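Local coordinates for fucoxanthin chlorophyll a/c-binding protein Lhcq3 (Chaetoceros gracilis, PDB 6L4U) that probably harvests light as a diatom antenna subunit, binding chlorophylls a and c together with carotenoids and passing their excitation energy toward a photosystem, at residues L59-A64 and H139-G144. Sequence-based numbering, arbitrary orientation.
Sequences LAWFRA and HYTKGG. With KC1 (Chlorophyll c1), chain B.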
loop_
_atom_site.group_PDB
_atom_site.type_symbol
_atom_site.label_atom_id
_atom_site.label_comp_id
_atom_site.label_asym_id
_atom_site.label_seq_id
_atom_site.Cartn_x
_atom_site.Cartn_y
_atom_site.Cartn_z
ATOM N N LEU X 59 73.052 22.741 20.130
ATOM C CA LEU X 59 74.281 22.543 20.888
ATOM C C LEU X 59 73.990 22.374 22.372
ATOM O O LEU X 59 74.637 21.567 23.046
ATOM C CB LEU X 59 75.229 23.716 20.652
ATOM C CG LEU X 59 76.532 23.761 21.449
ATOM C CD1 LEU X 59 77.376 22.534 21.170
ATOM C CD2 LEU X 59 77.296 25.023 21.119
ATOM N N ALA X 60 73.004 23.109 22.888
ATOM C CA ALA X 60 72.606 22.961 24.282
ATOM C C ALA X 60 71.987 21.598 24.555
ATOM O O ALA X 60 72.091 21.084 25.672
ATOM C CB ALA X 60 71.632 24.069 24.664
ATOM N N TRP X 61 71.345 20.999 23.551
ATOM C CA TRP X 61 70.906 19.617 23.681
ATOM C C TRP X 61 72.086 18.660 23.596
ATOM O O TRP X 61 72.079 17.601 24.233
ATOM C CB TRP X 61 69.869 19.292 22.606
ATOM C CG TRP X 61 69.403 17.876 22.631
ATOM C CD1 TRP X 61 69.883 16.843 21.890
ATOM C CD2 TRP X 61 68.358 17.336 23.443
ATOM N NE1 TRP X 61 69.208 15.691 22.192
ATOM C CE2 TRP X 61 68.264 15.967 23.144
ATOM C CE3 TRP X 61 67.495 17.876 24.397
ATOM C CZ2 TRP X 61 67.339 15.132 23.759
ATOM C CZ3 TRP X 61 66.579 17.047 25.009
ATOM C CH2 TRP X 61 66.511 15.689 24.691
ATOM N N PHE X 62 73.104 19.010 22.804
ATOM C CA PHE X 62 74.284 18.161 22.684
ATOM C C PHE X 62 75.097 18.148 23.967
ATOM O O PHE X 62 75.705 17.127 24.301
ATOM C CB PHE X 62 75.167 18.631 21.530
ATOM C CG PHE X 62 74.636 18.290 20.171
ATOM C CD1 PHE X 62 73.631 17.351 20.012
ATOM C CD2 PHE X 62 75.146 18.919 19.047
ATOM C CE1 PHE X 62 73.146 17.043 18.760
ATOM C CE2 PHE X 62 74.665 18.616 17.792
ATOM C CZ PHE X 62 73.663 17.677 17.648
ATOM N N ARG X 63 75.119 19.266 24.692
ATOM C CA ARG X 63 75.888 19.338 25.927
ATOM C C ARG X 63 75.248 18.511 27.026
ATOM O O ARG X 63 75.939 17.764 27.727
ATOM C CB ARG X 63 76.023 20.784 26.378
ATOM C CG ARG X 63 76.837 21.645 25.462
ATOM C CD ARG X 63 76.642 23.087 25.834
ATOM N NE ARG X 63 77.034 23.323 27.218
ATOM C CZ ARG X 63 76.770 24.437 27.884
ATOM N NH1 ARG X 63 76.112 25.424 27.293
ATOM N NH2 ARG X 63 77.162 24.562 29.145
ATOM N N ALA X 64 73.932 18.645 27.202
ATOM C CA ALA X 64 73.225 17.885 28.220
ATOM C C ALA X 64 73.206 16.399 27.916
ATOM O O ALA X 64 73.184 15.589 28.848
ATOM C CB ALA X 64 71.796 18.398 28.357
ATOM N N HIS X 139 64.145 25.419 30.110
ATOM C CA HIS X 139 64.812 24.237 29.595
ATOM C C HIS X 139 66.266 24.562 29.300
ATOM O O HIS X 139 66.601 25.685 28.916
ATOM C CB HIS X 139 64.116 23.704 28.337
ATOM C CG HIS X 139 64.255 22.219 28.195
ATOM N ND1 HIS X 139 63.624 21.405 27.233
ATOM C CD2 HIS X 139 64.967 21.403 29.001
ATOM C CE1 HIS X 139 64.083 20.177 27.458
ATOM N NE2 HIS X 139 64.831 20.142 28.532
ATOM N N TYR X 140 67.139 23.573 29.512
ATOM C CA TYR X 140 68.552 23.741 29.207
ATOM C C TYR X 140 68.800 23.944 27.722
ATOM O O TYR X 140 69.797 24.571 27.356
ATOM C CB TYR X 140 69.357 22.545 29.716
ATOM C CG TYR X 140 68.759 21.193 29.417
ATOM C CD1 TYR X 140 68.074 20.485 30.394
ATOM C CD2 TYR X 140 68.903 20.611 28.167
ATOM C CE1 TYR X 140 67.539 19.243 30.125
ATOM C CE2 TYR X 140 68.363 19.382 27.886
ATOM C CZ TYR X 140 67.689 18.701 28.867
ATOM O OH TYR X 140 67.161 17.470 28.577
ATOM N N THR X 141 67.913 23.431 26.863
ATOM C CA THR X 141 67.949 23.766 25.447
ATOM C C THR X 141 67.649 25.234 25.205
ATOM O O THR X 141 68.105 25.791 24.203
ATOM C CB THR X 141 66.948 22.913 24.670
ATOM O OG1 THR X 141 65.619 23.225 25.104
ATOM C CG2 THR X 141 67.211 21.449 24.909
ATOM N N LYS X 142 66.895 25.871 26.096
ATOM C CA LYS X 142 66.619 27.296 26.019
ATOM C C LYS X 142 67.436 28.080 27.039
ATOM O O LYS X 142 66.986 29.102 27.555
ATOM C CB LYS X 142 65.126 27.556 26.206
ATOM C CG LYS X 142 64.260 26.740 25.276
ATOM C CD LYS X 142 62.969 27.454 24.950
ATOM C CE LYS X 142 62.308 26.835 23.733
ATOM N NZ LYS X 142 60.891 27.261 23.598
ATOM N N GLY X 143 68.640 27.601 27.343
ATOM C CA GLY X 143 69.546 28.321 28.212
ATOM C C GLY X 143 69.464 27.977 29.678
ATOM O O GLY X 143 70.299 28.454 30.452
ATOM N N GLY X 144 68.503 27.158 30.089
ATOM C CA GLY X 144 68.294 26.873 31.489
ATOM C C GLY X 144 69.307 25.915 32.078
ATOM O O GLY X 144 70.330 25.596 31.467
HETATM N NB KC1 B . 62.282 16.492 25.648
HETATM N ND KC1 B . 59.941 17.022 28.928
HETATM C C1A KC1 B . 60.903 19.851 27.857
HETATM C C1B KC1 B . 62.757 17.386 24.796
HETATM C C1C KC1 B . 61.250 13.876 26.860
HETATM C C1D KC1 B . 59.174 16.190 29.815
HETATM C C2A KC1 B . 61.357 21.191 27.302
HETATM C C2B KC1 B . 63.375 16.850 23.561
HETATM C C2C KC1 B . 60.788 12.509 27.202
HETATM C C2D KC1 B . 58.339 16.891 30.816
HETATM C C3A KC1 B . 62.512 20.991 26.353
HETATM C C3B KC1 B . 63.204 15.404 23.763
HETATM C C3C KC1 B . 59.951 12.740 28.386
HETATM C C3D KC1 B . 58.654 18.278 30.450
HETATM C C4A KC1 B . 62.128 19.491 26.130
HETATM C C4B KC1 B . 62.512 15.308 25.078
HETATM C C4C KC1 B . 60.044 14.203 28.571
HETATM C C4D KC1 B . 59.511 18.265 29.360
HETATM C CAA KC1 B . 60.925 22.597 27.781
HETATM C CAB KC1 B . 63.615 14.315 22.847
HETATM C CAC KC1 B . 59.188 11.749 29.223
HETATM C CAD KC1 B . 58.378 19.671 30.817
HETATM C CBA KC1 B . 59.840 23.250 26.935
HETATM C CBB KC1 B . 62.760 13.397 22.432
HETATM C CBC KC1 B . 57.845 11.571 28.556
HETATM C CBD KC1 B . 59.128 20.512 29.899
HETATM C CED KC1 B . 56.473 22.963 28.567
HETATM C CGA KC1 B . 59.998 24.743 27.020
HETATM C CGD KC1 B . 58.071 21.135 29.043
HETATM C CHA KC1 B . 59.934 19.618 29.006
HETATM C CHB KC1 B . 62.700 18.812 25.074
HETATM C CHC KC1 B . 62.127 14.036 25.698
HETATM C CHD KC1 B . 59.275 14.744 29.699
HETATM C CMA KC1 B . 62.432 21.677 24.994
HETATM C CMB KC1 B . 64.010 17.575 22.409
HETATM C CMC KC1 B . 61.086 11.201 26.522
HETATM C CMD KC1 B . 57.387 16.559 31.929
HETATM N NA KC1 B . 61.298 18.906 27.059
HETATM N NC KC1 B . 60.800 14.858 27.661
HETATM O O1A KC1 B . 60.788 25.321 26.299
HETATM O O1D KC1 B . 57.703 20.604 28.014
HETATM O O2A KC1 B . 59.204 25.503 27.966
HETATM O O2D KC1 B . 57.475 22.403 29.409
HETATM O OBD KC1 B . 57.589 20.088 31.735
HETATM MG MG KC1 B . 61.269 16.850 27.389
#
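No hydrogen bond crosses between 59-64 and 139-144; the protein-protein contact is all van der Waals. Ala64 CB sits over one face of the Tyr140 ring, a CH-pi contact 4.0 Å from CB to the ring centroid, while His139 NE2 lies over the opposite face. Ala60 CB presses on the backbone, 3.3 Å from Tyr140 O. Trp61 has CG anti to its backbone N (chi1 178°), which sends the six-membered ring across toward the loop: CE3 meets Thr141 CG2 at 3.6 Å, edge-on, and Tyr140 CE2 at 3.9 Å.

The same indole reaches chlorophyll c1, whose CMB methyl lies over one face and whose C3B is 3.4 Å from Trp61 CH2. His139 ND1 is modelled at covalent distance, 1.5 Å, from chlorophyll C3A, and Lys142 NZ makes a weak hydrogen bond to its O1A. An alanine at Trp61 would probably loosen the packing of the loop and chlorophyll c1 together, since the indole touches both.

Glu134, ending helix 116-134, accepts hydrogen bonds from Tyr140 OH and His139 NE2. The loop running from there toward helix 161-190 thus packs against helix 56-85, with chlorophyll c1 alongside.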